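Local coordinates for oxalate oxidase 1 (Hordeum vulgare, PDB 1FI2), which oxidises oxalate with molecular oxygen to hydrogen peroxide and carbon dioxide at a manganese centre, and also has superoxide dismutase activity, at residues P87-R92 with V161-T166; D8-D13 with H24-M29; T43-T48 with R76-P81; A93-M98 with V151-Q156; L104-L109 with H137-V142. One frame throughout, in Å; residues are numbered along the deposited sequence.

Contact 1: P87-R92 with V161-T166. With MN (manganese (II) ion), chain B.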
# COMPACT_ATOMS: atom_id res chain seq x y z
N PRO A 87 -22.30 -1.49 19.78
CA PRO A 87 -21.71 -0.57 18.82
C PRO A 87 -20.20 -0.54 18.94
O PRO A 87 -19.71 -0.08 19.97
CB PRO A 87 -22.32 0.77 19.20
CG PRO A 87 -23.68 0.39 19.70
CD PRO A 87 -23.44 -0.87 20.50
N HIS A 88 -19.43 -0.96 17.95
CA HIS A 88 -17.98 -0.99 18.04
C HIS A 88 -17.33 -0.61 16.71
O HIS A 88 -18.00 -0.40 15.71
CB HIS A 88 -17.49 -2.36 18.50
CG HIS A 88 -17.80 -3.47 17.54
ND1 HIS A 88 -19.04 -4.06 17.48
CD2 HIS A 88 -17.03 -4.08 16.61
CE1 HIS A 88 -19.03 -5.00 16.54
NE2 HIS A 88 -17.82 -5.03 16.01
N ILE A 89 -16.00 -0.46 16.70
CA ILE A 89 -15.22 -0.08 15.54
C ILE A 89 -13.93 -0.90 15.45
O ILE A 89 -13.30 -1.18 16.46
CB ILE A 89 -14.83 1.42 15.59
CG1 ILE A 89 -16.04 2.30 15.25
CG2 ILE A 89 -13.69 1.79 14.66
CD1 ILE A 89 -16.16 3.58 16.03
N HIS A 90 -13.53 -1.26 14.23
CA HIS A 90 -12.24 -1.87 13.96
C HIS A 90 -11.37 -0.80 13.30
O HIS A 90 -11.62 -0.41 12.16
CB HIS A 90 -12.35 -3.09 13.03
CG HIS A 90 -13.31 -4.09 13.61
ND1 HIS A 90 -13.00 -4.82 14.74
CD2 HIS A 90 -14.56 -4.43 13.26
CE1 HIS A 90 -14.03 -5.58 15.06
NE2 HIS A 90 -15.00 -5.36 14.18
N PRO A 91 -10.35 -0.31 14.01
CA PRO A 91 -9.51 0.74 13.52
C PRO A 91 -8.68 0.42 12.29
O PRO A 91 -8.25 1.36 11.62
CB PRO A 91 -8.57 1.07 14.69
CG PRO A 91 -8.68 -0.06 15.63
CD PRO A 91 -10.01 -0.71 15.39
N ARG A 92 -8.35 -0.85 12.05
CA ARG A 92 -7.44 -1.18 10.97
C ARG A 92 -7.96 -2.21 9.98
O ARG A 92 -7.14 -2.85 9.29
CB ARG A 92 -6.10 -1.64 11.58
CG ARG A 92 -5.30 -0.53 12.25
CD ARG A 92 -4.06 -1.05 12.96
NE ARG A 92 -4.34 -2.04 13.97
CZ ARG A 92 -4.66 -1.88 15.24
NH1 ARG A 92 -4.76 -0.68 15.79
NH2 ARG A 92 -4.87 -2.96 15.98
N VAL A 161 -12.56 -1.33 19.14
CA VAL A 161 -12.90 -0.19 19.98
C VAL A 161 -14.37 -0.35 20.38
O VAL A 161 -15.25 -0.14 19.55
CB VAL A 161 -12.71 1.15 19.24
CG1 VAL A 161 -13.22 2.32 20.07
CG2 VAL A 161 -11.24 1.35 18.89
N PHE A 162 -14.61 -0.91 21.56
CA PHE A 162 -15.98 -1.07 22.04
C PHE A 162 -16.46 0.31 22.50
O PHE A 162 -15.85 0.87 23.42
CB PHE A 162 -16.06 -2.08 23.18
CG PHE A 162 -16.08 -3.52 22.78
CD1 PHE A 162 -15.02 -4.35 23.10
CD2 PHE A 162 -17.16 -4.05 22.10
CE1 PHE A 162 -15.04 -5.69 22.74
CE2 PHE A 162 -17.19 -5.39 21.74
CZ PHE A 162 -16.13 -6.21 22.07
N VAL A 163 -17.49 0.85 21.88
CA VAL A 163 -17.91 2.22 22.22
C VAL A 163 -18.35 2.44 23.64
O VAL A 163 -17.81 3.33 24.32
CB VAL A 163 -18.90 2.76 21.18
CG1 VAL A 163 -19.36 4.16 21.57
CG2 VAL A 163 -18.25 2.79 19.80
N PRO A 164 -19.31 1.69 24.16
CA PRO A 164 -19.77 1.86 25.53
C PRO A 164 -18.67 1.68 26.55
O PRO A 164 -18.44 2.55 27.40
CB PRO A 164 -20.87 0.81 25.69
CG PRO A 164 -21.31 0.51 24.29
CD PRO A 164 -20.06 0.62 23.45
N LEU A 165 -17.92 0.59 26.47
CA LEU A 165 -16.82 0.33 27.40
C LEU A 165 -15.72 1.38 27.32
O LEU A 165 -15.21 1.81 28.36
CB LEU A 165 -16.26 -1.07 27.19
CG LEU A 165 -15.08 -1.50 28.06
CD1 LEU A 165 -15.47 -1.54 29.53
CD2 LEU A 165 -14.56 -2.86 27.62
N THR A 166 -15.37 1.85 26.13
CA THR A 166 -14.32 2.87 26.01
C THR A 166 -14.79 4.22 26.55
O THR A 166 -14.05 4.92 27.25
CB THR A 166 -13.85 3.00 24.55
OG1 THR A 166 -13.36 1.73 24.12
CG2 THR A 166 -12.75 4.04 24.42
MN MN B . -17.20 -5.98 14.04
O HOH W 1 -16.29 -7.83 15.34
O HOH W 2 -19.12 -7.10 13.82
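His88 and Phe162 sit opposite each other across the strands as a non-hydrogen-bonded pair where strand 161-162, outermost within this chain in one sheet of the germin jellyroll, lies antiparallel along the end of strand 84-89. The next pair is hydrogen-bonded: Val161 N gives a nearly straight bond to Ile89 O (2.8 Å), and Ile89 N returns one to Val161 O (3.0 Å). Beyond Phe162 the chain enters helix 163-169, and its first amide, Val163 N, binds Pro87 O at 3.1 Å. Followed outward, the His88 side chain starts with CB lodged 3.3 Å from Val161 O and 4.0 Å from Phe162 CD2. CG sits between the backbone N and the carbonyl carbon (chi1 64°), and the ring then leaves the strand pair. ND1 is hydrogen-bonded to Pro86 O, while NE2 at the tip binds manganese at 2.3 Å. On the other face Ile89 CB packs against Val161 CB, and both Ile89 and Val163 meet their counterparts in a second subunit. His90 NE2 also binds the metal, and its ND1 is held by Gly159 O. Carbonyl acceptors at both ND1 atoms are consistent with protons there, which would present each NE2 lone pair to manganese.

Contact 2: D8-D13 with H24-M29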
# COMPACT_ATOMS: atom_id res chain seq x y z
N ASP A 8 6.86 -16.56 1.52
CA ASP A 8 5.68 -17.41 1.63
C ASP A 8 5.06 -17.37 3.02
O ASP A 8 3.83 -17.29 3.16
CB ASP A 8 6.02 -18.86 1.26
CG ASP A 8 6.43 -19.09 -0.17
OD1 ASP A 8 6.93 -20.21 -0.45
OD2 ASP A 8 6.27 -18.22 -1.05
N PHE A 9 5.84 -17.72 4.05
CA PHE A 9 5.34 -17.89 5.41
C PHE A 9 6.20 -17.18 6.44
O PHE A 9 7.40 -17.02 6.25
CB PHE A 9 5.28 -19.38 5.78
CG PHE A 9 4.82 -20.35 4.73
CD1 PHE A 9 5.73 -21.19 4.09
CD2 PHE A 9 3.49 -20.41 4.34
CE1 PHE A 9 5.31 -22.07 3.12
CE2 PHE A 9 3.07 -21.29 3.36
CZ PHE A 9 3.98 -22.12 2.75
N CYS A 10 5.61 -16.72 7.54
CA CYS A 10 6.35 -16.03 8.60
C CYS A 10 5.55 -16.14 9.89
O CYS A 10 4.87 -15.19 10.29
CB CYS A 10 6.57 -14.58 8.18
SG CYS A 10 8.10 -13.77 8.66
N VAL A 11 5.52 -17.34 10.47
CA VAL A 11 4.71 -17.57 11.67
C VAL A 11 5.18 -16.67 12.81
O VAL A 11 6.37 -16.64 13.12
CB VAL A 11 4.74 -19.04 12.10
CG1 VAL A 11 3.73 -19.32 13.21
CG2 VAL A 11 4.46 -19.95 10.91
N ALA A 12 4.24 -15.98 13.45
CA ALA A 12 4.56 -15.06 14.52
C ALA A 12 5.24 -15.71 15.72
O ALA A 12 4.81 -16.76 16.21
CB ALA A 12 3.29 -14.37 15.00
N ASP A 13 6.30 -15.08 16.19
CA ASP A 13 7.01 -15.54 17.39
C ASP A 13 6.36 -14.73 18.52
O ASP A 13 6.58 -13.52 18.59
CB ASP A 13 8.50 -15.31 17.31
CG ASP A 13 9.27 -15.65 18.58
OD1 ASP A 13 10.51 -15.47 18.58
OD2 ASP A 13 8.65 -16.06 19.58
N HIS A 24 4.74 -8.62 14.11
CA HIS A 24 5.51 -9.57 14.89
C HIS A 24 6.72 -10.12 14.13
O HIS A 24 6.67 -10.36 12.93
CB HIS A 24 4.66 -10.80 15.28
CG HIS A 24 3.52 -10.51 16.20
ND1 HIS A 24 3.68 -10.29 17.55
CD2 HIS A 24 2.21 -10.27 15.92
CE1 HIS A 24 2.51 -9.99 18.08
NE2 HIS A 24 1.61 -9.94 17.11
N THR A 25 7.79 -10.37 14.87
CA THR A 25 8.91 -11.14 14.36
C THR A 25 8.41 -12.57 14.12
O THR A 25 7.36 -12.94 14.65
CB THR A 25 10.10 -11.16 15.32
OG1 THR A 25 9.66 -11.62 16.61
CG2 THR A 25 10.68 -9.77 15.46
N CYS A 26 9.14 -13.34 13.33
CA CYS A 26 8.71 -14.68 13.01
C CYS A 26 9.59 -15.80 13.54
O CYS A 26 10.79 -15.63 13.72
CB CYS A 26 8.66 -14.83 11.47
SG CYS A 26 7.93 -13.41 10.64
N LYS A 27 8.98 -16.96 13.74
CA LYS A 27 9.74 -18.14 14.16
C LYS A 27 10.60 -18.54 12.97
O LYS A 27 10.15 -18.45 11.82
CB LYS A 27 8.81 -19.31 14.46
CG LYS A 27 7.89 -19.19 15.65
CD LYS A 27 8.63 -19.16 16.98
CE LYS A 27 9.42 -20.43 17.25
NZ LYS A 27 10.14 -20.34 18.55
N PRO A 28 11.80 -19.03 13.20
CA PRO A 28 12.58 -19.66 12.12
C PRO A 28 11.70 -20.70 11.45
O PRO A 28 10.95 -21.41 12.15
CB PRO A 28 13.76 -20.27 12.85
CG PRO A 28 13.88 -19.51 14.13
CD PRO A 28 12.45 -19.19 14.52
N MET A 29 11.76 -20.88 10.13
CA MET A 29 10.92 -21.87 9.47
C MET A 29 11.18 -23.28 10.00
O MET A 29 10.27 -24.11 10.04
CB MET A 29 11.05 -21.84 7.95
CG MET A 29 10.37 -20.69 7.24
SD MET A 29 8.61 -20.52 7.55
CE MET A 29 8.01 -22.18 7.26
O HOH W 3 8.00 -19.33 10.78
O HOH W 4 5.74 -11.03 19.24
O HOH W 5 11.89 -13.46 17.27
O HOH W 6 11.60 -17.93 17.58
O HOH W 7 8.87 -18.56 20.74
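Cys10 and Cys26 are joined by a disulfide, SG to SG 2.0 Å with a torsion of 92° about the S-S bond, and the two backbones close in beside it. Lys27 N donates to Val11 O at 2.7 Å, and Asp13 N to Thr25 O at 2.8 Å in a nearly straight bond, so a single bridge forms round Ala12 and Cys26. Ala12 CB rests on His24 CB, 3.8 Å away. At the other end the Met29 side chain crosses that of Phe9 at about a right angle, with SD 3.9 Å from Phe9 CB and CE near CD1. This irregular, disulfide-closed loop near the N terminus precedes strand 38-39 and packs against two other subunits of the hexamer: Phe9 and Met29 reach Tyr119 of one neighbour, and Cys26 packs on Ser20 of another. Asp13, Thr25 and Lys27 make up a wetter side. The Lys27 chain bends at chi2 (-67°), which sets CD 3.9 Å from Asp13 CB, yet its NZ stays 4.6 Å from Asp13 OD2 and forms a salt bridge with Glu31. One water spans Asp13 OD2 and Lys27 NZ, another links Asp13 OD1 to Thr25 OG1, and a third joins Asp13 O to His24 ND1.

Contact 3: T43-T48 with R76-P81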
# COMPACT_ATOMS: atom_id res chain seq x y z
N THR A 43 -14.23 -23.96 16.51
CA THR A 43 -15.14 -25.09 16.43
C THR A 43 -16.27 -25.04 17.46
O THR A 43 -17.35 -25.55 17.15
CB THR A 43 -14.44 -26.45 16.58
OG1 THR A 43 -13.70 -26.49 17.81
CG2 THR A 43 -13.51 -26.75 15.42
N LYS A 44 -16.02 -24.52 18.65
CA LYS A 44 -17.04 -24.52 19.70
C LYS A 44 -17.58 -23.14 20.03
O LYS A 44 -16.94 -22.11 19.85
CB LYS A 44 -16.49 -25.17 20.98
CG LYS A 44 -16.00 -26.59 20.80
CD LYS A 44 -15.54 -27.22 22.10
CE LYS A 44 -15.04 -28.64 21.87
NZ LYS A 44 -14.69 -29.33 23.14
N ALA A 45 -18.82 -23.13 20.53
CA ALA A 45 -19.49 -21.89 20.90
C ALA A 45 -18.89 -21.28 22.16
O ALA A 45 -18.49 -22.00 23.08
CB ALA A 45 -20.98 -22.14 21.08
N GLY A 46 -18.83 -19.96 22.20
CA GLY A 46 -18.30 -19.25 23.36
C GLY A 46 -19.39 -19.14 24.43
O GLY A 46 -20.56 -19.38 24.15
N ASN A 47 -18.99 -18.75 25.63
CA ASN A 47 -19.92 -18.60 26.75
C ASN A 47 -20.65 -17.26 26.67
O ASN A 47 -20.05 -16.21 26.87
CB ASN A 47 -19.15 -18.70 28.07
CG ASN A 47 -19.99 -18.89 29.31
OD1 ASN A 47 -19.51 -19.43 30.31
ND2 ASN A 47 -21.25 -18.47 29.29
N THR A 48 -21.95 -17.30 26.39
CA THR A 48 -22.74 -16.09 26.26
C THR A 48 -23.29 -15.52 27.55
O THR A 48 -24.02 -14.52 27.49
CB THR A 48 -23.92 -16.29 25.28
OG1 THR A 48 -24.81 -17.26 25.83
CG2 THR A 48 -23.41 -16.78 23.93
N ARG A 76 -15.27 -15.60 15.76
CA ARG A 76 -16.62 -16.14 15.88
C ARG A 76 -17.34 -15.38 16.99
O ARG A 76 -16.70 -14.95 17.95
CB ARG A 76 -16.55 -17.63 16.19
CG ARG A 76 -17.87 -18.23 16.66
CD ARG A 76 -17.73 -19.73 16.95
NE ARG A 76 -19.00 -20.26 17.43
CZ ARG A 76 -19.49 -21.47 17.18
NH1 ARG A 76 -18.84 -22.34 16.43
NH2 ARG A 76 -20.68 -21.80 17.69
N VAL A 77 -18.62 -15.05 16.79
CA VAL A 77 -19.38 -14.39 17.85
C VAL A 77 -20.68 -15.17 18.09
O VAL A 77 -21.41 -15.47 17.15
CB VAL A 77 -19.73 -12.92 17.57
CG1 VAL A 77 -20.34 -12.27 18.81
CG2 VAL A 77 -18.52 -12.10 17.14
N ASP A 78 -20.91 -15.55 19.34
CA ASP A 78 -22.11 -16.28 19.74
C ASP A 78 -23.01 -15.36 20.56
O ASP A 78 -22.51 -14.51 21.29
CB ASP A 78 -21.77 -17.53 20.55
CG ASP A 78 -21.06 -18.58 19.72
OD1 ASP A 78 -21.75 -19.32 18.99
OD2 ASP A 78 -19.82 -18.65 19.79
N PHE A 79 -24.33 -15.46 20.37
CA PHE A 79 -25.27 -14.57 21.02
C PHE A 79 -26.44 -15.27 21.72
O PHE A 79 -27.20 -15.99 21.07
CB PHE A 79 -25.91 -13.64 19.99
CG PHE A 79 -25.07 -12.79 19.09
CD1 PHE A 79 -24.91 -11.43 19.35
CD2 PHE A 79 -24.45 -13.32 17.98
CE1 PHE A 79 -24.14 -10.64 18.51
CE2 PHE A 79 -23.67 -12.55 17.14
CZ PHE A 79 -23.52 -11.20 17.41
N ALA A 80 -26.65 -14.94 22.99
CA ALA A 80 -27.85 -15.42 23.69
C ALA A 80 -29.02 -14.62 23.14
O ALA A 80 -28.80 -13.55 22.56
CB ALA A 80 -27.70 -15.19 25.18
N PRO A 81 -30.24 -15.10 23.29
CA PRO A 81 -31.42 -14.37 22.84
C PRO A 81 -31.46 -12.98 23.46
O PRO A 81 -31.39 -12.82 24.68
CB PRO A 81 -32.59 -15.24 23.28
CG PRO A 81 -32.03 -16.57 23.63
CD PRO A 81 -30.58 -16.37 23.98
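Ala45, Gly46 and Thr48 pass over Arg76, Asp78 and Ala80 in a partly buried contact between an irregular loop and strand 73-79 of the cupin barrel, with one hydrogen bond across it and otherwise packing around an Arg76-Asp78 salt bridge. The loop leads toward strand 54-59, the neighbour of strand 73-79 in the sheet. The bond runs from Gly46 N to Asp78 OD2 at 2.9 Å, nearly straight, and approaches from above the carboxylate plane. Arg76 of the same strand grips this carboxylate side-on, NE on OD2 at 3.0 Å and NH2 on OD1 at 3.0 Å, each oxygen using its syn lone pair. The arginine chain is extended from CG to NE, with CG anti to the backbone N (chi1 166°). Over one face of the guanidinium lie Lys44 O and Ala45 CA, the oxygen 3.7 Å from Arg76 NE, and Ala45 CB comes to 3.4 Å from Arg76 NH2. NH1 is hydrogen-bonded to Leu42 O, and Tyr148 on strand 147-153 makes a cation-pi contact with the same group. Further along, Thr48 CG2 packs on Asp78 CB at 3.8 Å, and Thr48 OG1 lies 3.6 Å from Ala80 CB. Asp78 OD2 thus receives both the arginine NE and a loop amide; these donors, with the positive charge of Arg76, would be expected to favour an ionised carboxylate and to fix both side chains.

Contact 4: A93-M98 with V151-Q156. With MN (manganese (II) ion), chain B.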
# COMPACT_ATOMS: atom_id res chain seq x y z
N ALA A 93 -9.28 -2.31 9.79
CA ALA A 93 -9.78 -3.28 8.82
C ALA A 93 -11.26 -3.21 8.49
O ALA A 93 -12.10 -2.81 9.28
CB ALA A 93 -9.52 -4.70 9.35
N THR A 94 -11.56 -3.75 7.31
CA THR A 94 -12.91 -4.02 6.84
C THR A 94 -13.29 -5.41 7.35
O THR A 94 -12.44 -6.30 7.41
CB THR A 94 -12.99 -4.02 5.31
OG1 THR A 94 -12.72 -2.71 4.78
CG2 THR A 94 -14.37 -4.45 4.81
N GLU A 95 -14.55 -5.61 7.70
CA GLU A 95 -15.05 -6.90 8.16
C GLU A 95 -16.07 -7.45 7.17
O GLU A 95 -16.88 -6.71 6.62
CB GLU A 95 -15.67 -6.77 9.55
CG GLU A 95 -16.41 -7.97 10.10
CD GLU A 95 -17.16 -7.67 11.38
OE1 GLU A 95 -16.95 -6.58 11.95
OE2 GLU A 95 -17.98 -8.49 11.84
N ILE A 96 -15.99 -8.76 6.94
CA ILE A 96 -16.93 -9.44 6.04
C ILE A 96 -17.40 -10.70 6.75
O ILE A 96 -16.59 -11.52 7.18
CB ILE A 96 -16.30 -9.66 4.67
CG1 ILE A 96 -17.33 -10.17 3.65
CG2 ILE A 96 -15.09 -10.59 4.72
CD1 ILE A 96 -16.86 -10.07 2.21
N GLY A 97 -18.72 -10.82 6.98
CA GLY A 97 -19.18 -11.96 7.78
C GLY A 97 -20.39 -12.71 7.25
O GLY A 97 -21.07 -12.28 6.32
N MET A 98 -20.62 -13.87 7.85
CA MET A 98 -21.75 -14.71 7.49
C MET A 98 -22.46 -15.18 8.76
O MET A 98 -21.79 -15.62 9.69
CB MET A 98 -21.34 -15.93 6.64
CG MET A 98 -22.55 -16.77 6.25
SD MET A 98 -22.14 -18.28 5.35
CE MET A 98 -21.96 -17.64 3.69
N VAL A 151 -16.84 -14.20 11.06
CA VAL A 151 -16.43 -13.10 10.20
C VAL A 151 -14.94 -13.16 9.88
O VAL A 151 -14.15 -13.75 10.61
CB VAL A 151 -16.76 -11.72 10.81
CG1 VAL A 151 -18.20 -11.62 11.31
CG2 VAL A 151 -15.80 -11.37 11.94
N SER A 152 -14.56 -12.48 8.80
CA SER A 152 -13.17 -12.37 8.39
C SER A 152 -12.82 -10.88 8.31
O SER A 152 -13.71 -10.04 8.17
CB SER A 152 -12.90 -13.03 7.05
OG SER A 152 -13.16 -14.42 7.09
N PHE A 153 -11.53 -10.59 8.43
CA PHE A 153 -11.05 -9.22 8.38
C PHE A 153 -9.88 -9.14 7.40
O PHE A 153 -9.15 -10.11 7.20
CB PHE A 153 -10.53 -8.71 9.72
CG PHE A 153 -11.53 -8.73 10.84
CD1 PHE A 153 -11.66 -9.85 11.65
CD2 PHE A 153 -12.34 -7.63 11.08
CE1 PHE A 153 -12.58 -9.87 12.68
CE2 PHE A 153 -13.27 -7.66 12.11
CZ PHE A 153 -13.39 -8.77 12.91
N ASN A 154 -9.61 -7.92 6.95
CA ASN A 154 -8.48 -7.71 6.04
C ASN A 154 -7.27 -7.15 6.77
O ASN A 154 -6.51 -6.33 6.26
CB ASN A 154 -8.90 -6.88 4.85
CG ASN A 154 -9.23 -5.43 4.97
OD1 ASN A 154 -9.76 -4.98 5.97
ND2 ASN A 154 -8.91 -4.72 3.89
N SER A 155 -7.04 -7.70 7.95
CA SER A 155 -5.92 -7.41 8.80
C SER A 155 -5.68 -8.60 9.72
O SER A 155 -6.61 -9.31 10.10
CB SER A 155 -6.13 -6.16 9.66
OG SER A 155 -5.00 -5.98 10.51
N GLN A 156 -4.42 -8.80 10.10
CA GLN A 156 -4.05 -9.84 11.05
C GLN A 156 -4.40 -9.40 12.47
O GLN A 156 -4.43 -10.20 13.40
CB GLN A 156 -2.56 -10.16 10.96
CG GLN A 156 -1.65 -9.03 11.44
CD GLN A 156 -0.18 -9.37 11.31
OE1 GLN A 156 0.26 -9.82 10.25
NE2 GLN A 156 0.59 -9.15 12.37
MN MN B . -17.20 -5.98 14.04
O HOH W 2 -19.12 -7.10 13.82
O HOH W 1 -16.29 -7.83 15.34
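Glu95 reaches manganese alongside Val151 and Phe153 of the adjoining strand, OE1 binding the metal at 2.2 Å, while OE2 accepts a hydrogen bond from a metal-bound water at 2.7 Å. This is the interior of the cupin beta-barrel, where His88, His90 and His137 complete the protein ligands; Glu95 also belongs to the oxalate-binding site. The glutamate chain is extended, with CG anti to the backbone N (chi1 171°), and runs side by side with Phe153, both pointing the same way. Its CB lies 3.6 Å from Phe153 CE2, and the carboxylate and ring planes are 47° apart. The other metal-bound water lies in the plane of that ring at its edge, and His90 meets Phe153 edge-to-face.

Behind this shell, strands 95-101 and 147-153 run antiparallel. Ile96 and Ser152 form a hydrogen-bonded pair, with Ser152 N to Ile96 O at 2.8 Å and Ile96 N to Ser152 O at 2.9 Å. Their side chains lie on the face away from the metal, where Ile96 packs on Met74 of a neighbouring subunit. Val151 stands across from Gly97, the two CA atoms 3.8 Å apart. Past the strand ends Asn154 N still donates to Thr94 O, and the side chain adds a second bond: CG lies between backbone N and carbonyl carbon (chi1 69°), and Asn154 OD1 accepts from Thr94 N at 2.6 Å.

Contact 5: L104-L109 with H137-V142. With MN (manganese (II) ion), chain B.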
# COMPACT_ATOMS: atom_id res chain seq x y z
N LEU A 104 -30.00 -12.24 13.27
CA LEU A 104 -29.30 -11.09 13.83
C LEU A 104 -29.61 -9.77 13.12
O LEU A 104 -29.44 -9.65 11.90
CB LEU A 104 -27.78 -11.29 13.74
CG LEU A 104 -27.11 -12.37 14.58
CD1 LEU A 104 -25.64 -12.48 14.20
CD2 LEU A 104 -27.24 -12.09 16.07
N LEU A 105 -30.00 -8.77 13.90
CA LEU A 105 -30.13 -7.41 13.37
C LEU A 105 -28.71 -6.86 13.29
O LEU A 105 -28.00 -6.80 14.30
CB LEU A 105 -31.00 -6.51 14.24
CG LEU A 105 -31.07 -5.04 13.80
CD1 LEU A 105 -31.89 -4.90 12.53
CD2 LEU A 105 -31.61 -4.15 14.91
N VAL A 106 -28.26 -6.58 12.08
CA VAL A 106 -26.91 -6.07 11.83
C VAL A 106 -27.03 -4.61 11.41
O VAL A 106 -27.76 -4.33 10.46
CB VAL A 106 -26.20 -6.85 10.72
CG1 VAL A 106 -24.81 -6.28 10.44
CG2 VAL A 106 -26.04 -8.32 11.12
N GLY A 107 -26.34 -3.71 12.12
CA GLY A 107 -26.45 -2.29 11.74
C GLY A 107 -25.07 -1.70 11.48
O GLY A 107 -24.10 -1.97 12.18
N ILE A 108 -24.98 -0.93 10.40
CA ILE A 108 -23.75 -0.26 9.98
C ILE A 108 -24.04 1.24 9.88
O ILE A 108 -25.04 1.63 9.28
CB ILE A 108 -23.23 -0.76 8.62
CG1 ILE A 108 -23.01 -2.28 8.61
CG2 ILE A 108 -21.93 -0.06 8.24
CD1 ILE A 108 -24.19 -3.03 8.04
N LEU A 109 -23.18 2.06 10.48
CA LEU A 109 -23.38 3.51 10.46
C LEU A 109 -22.38 4.28 9.62
O LEU A 109 -21.17 4.16 9.77
CB LEU A 109 -23.34 3.99 11.93
CG LEU A 109 -24.48 3.43 12.80
CD1 LEU A 109 -23.95 2.88 14.11
CD2 LEU A 109 -25.53 4.50 13.05
N HIS A 137 -20.55 -0.06 14.14
CA HIS A 137 -21.52 -1.09 13.77
C HIS A 137 -21.87 -1.95 14.97
O HIS A 137 -21.18 -1.90 16.00
CB HIS A 137 -20.97 -1.94 12.62
CG HIS A 137 -19.68 -2.64 12.91
ND1 HIS A 137 -18.50 -1.95 13.07
CD2 HIS A 137 -19.36 -3.95 13.05
CE1 HIS A 137 -17.53 -2.80 13.31
NE2 HIS A 137 -18.01 -4.03 13.30
N PHE A 138 -22.94 -2.73 14.87
CA PHE A 138 -23.37 -3.59 15.96
C PHE A 138 -24.21 -4.76 15.45
O PHE A 138 -24.63 -4.76 14.29
CB PHE A 138 -24.25 -2.78 16.94
CG PHE A 138 -25.53 -2.26 16.33
CD1 PHE A 138 -26.68 -3.03 16.30
CD2 PHE A 138 -25.58 -0.98 15.80
CE1 PHE A 138 -27.85 -2.54 15.75
CE2 PHE A 138 -26.75 -0.49 15.24
CZ PHE A 138 -27.88 -1.27 15.21
N GLN A 139 -24.46 -5.73 16.31
CA GLN A 139 -25.30 -6.88 16.00
C GLN A 139 -26.21 -7.12 17.22
O GLN A 139 -25.76 -6.96 18.36
CB GLN A 139 -24.59 -8.17 15.64
CG GLN A 139 -23.87 -8.18 14.30
CD GLN A 139 -22.43 -7.70 14.44
OE1 GLN A 139 -21.80 -7.92 15.48
NE2 GLN A 139 -21.90 -7.04 13.42
N PHE A 140 -27.46 -7.48 16.99
CA PHE A 140 -28.42 -7.72 18.07
C PHE A 140 -29.24 -8.97 17.75
O PHE A 140 -29.83 -9.06 16.67
CB PHE A 140 -29.29 -6.48 18.22
CG PHE A 140 -30.31 -6.49 19.32
CD1 PHE A 140 -29.94 -6.27 20.63
CD2 PHE A 140 -31.66 -6.65 19.03
CE1 PHE A 140 -30.87 -6.25 21.65
CE2 PHE A 140 -32.60 -6.63 20.05
CZ PHE A 140 -32.21 -6.44 21.35
N ASN A 141 -29.28 -9.94 18.66
CA ASN A 141 -30.03 -11.18 18.43
C ASN A 141 -31.52 -10.97 18.63
O ASN A 141 -32.00 -10.86 19.76
CB ASN A 141 -29.50 -12.29 19.33
CG ASN A 141 -30.14 -13.64 19.06
OD1 ASN A 141 -31.00 -13.77 18.19
ND2 ASN A 141 -29.73 -14.66 19.81
N VAL A 142 -32.28 -10.99 17.53
CA VAL A 142 -33.71 -10.74 17.58
C VAL A 142 -34.53 -12.02 17.56
O VAL A 142 -35.77 -11.96 17.59
CB VAL A 142 -34.19 -9.83 16.43
CG1 VAL A 142 -33.53 -8.47 16.49
CG2 VAL A 142 -33.95 -10.49 15.08
MN MN B . -17.20 -5.98 14.04
O HOH W 2 -19.12 -7.10 13.82
O HOH W 1 -16.29 -7.83 15.34
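Leu105 and Phe140, then Gly107 and Phe138, form the hydrogen-bonded pairs of two antiparallel strands, 104-109 and 137-141, whose axes approach to 4.5 Å with their directions 164° apart. Leu105 N donates to Phe140 O and Phe140 N to Leu105 O, each at 2.8 Å. Phe138 turns its ring back across the neighbouring strand: CG lies between the backbone N and the carbonyl carbon (chi1 63°), and one ring face lies against Gly107 in a CH-pi contact, CA 4.1 Å from the ring centroid. Leu105 CD2 comes to the edge of the same ring, 4.2 Å from CE1, while Leu105 CB meets Val142 CG1.

The opposite face carries His137, Gln139, Val106 and Ile108 into the barrel. His137 CB lies 3.2 Å from Gly107 O, its NE2 binds manganese at 2.2 Å, and its ND1 is hydrogen-bonded to Leu135 O. Gln139 lies alongside Val106; its chain bends at chi2, and NE2 donates to a metal-bound water at 2.8 Å. Its OE1 accepts from Asn85, an oxalate-binding residue; with both ends of the amide engaged, its rotation is probably fixed in this second shell. Strands 118-124 and 84-89 flank the pair within the sheet. Val106 and Ile108 pack toward strand 128-131 of the other sheet, whereas Phe138 and Phe140 meet Val178, in helix 176-183 of a second subunit.

Overall arrangement
From the N terminus, contact 2 closes first, a short disulfide-bonded loop away from the metal whose His24 brushes Gln156 of contact 4. Contact 3 follows in series, tying the loop ahead of strand 54-59 to strand 73-79. The remaining three are concentric: contact 1 pairs strand 84-89 with 161-162 and encloses contact 4, between strands 95-101 and 147-153, which in turn encloses contact 5, between 103-109 and 137-141. Contacts 1 and 5 share one sheet; contact 4 and strand 73-79 of contact 3 belong to the other. Contacts 1, 4 and 5 converge on manganese from both sheets, and Asn141 of contact 5 touches residues 79-81 of contact 3.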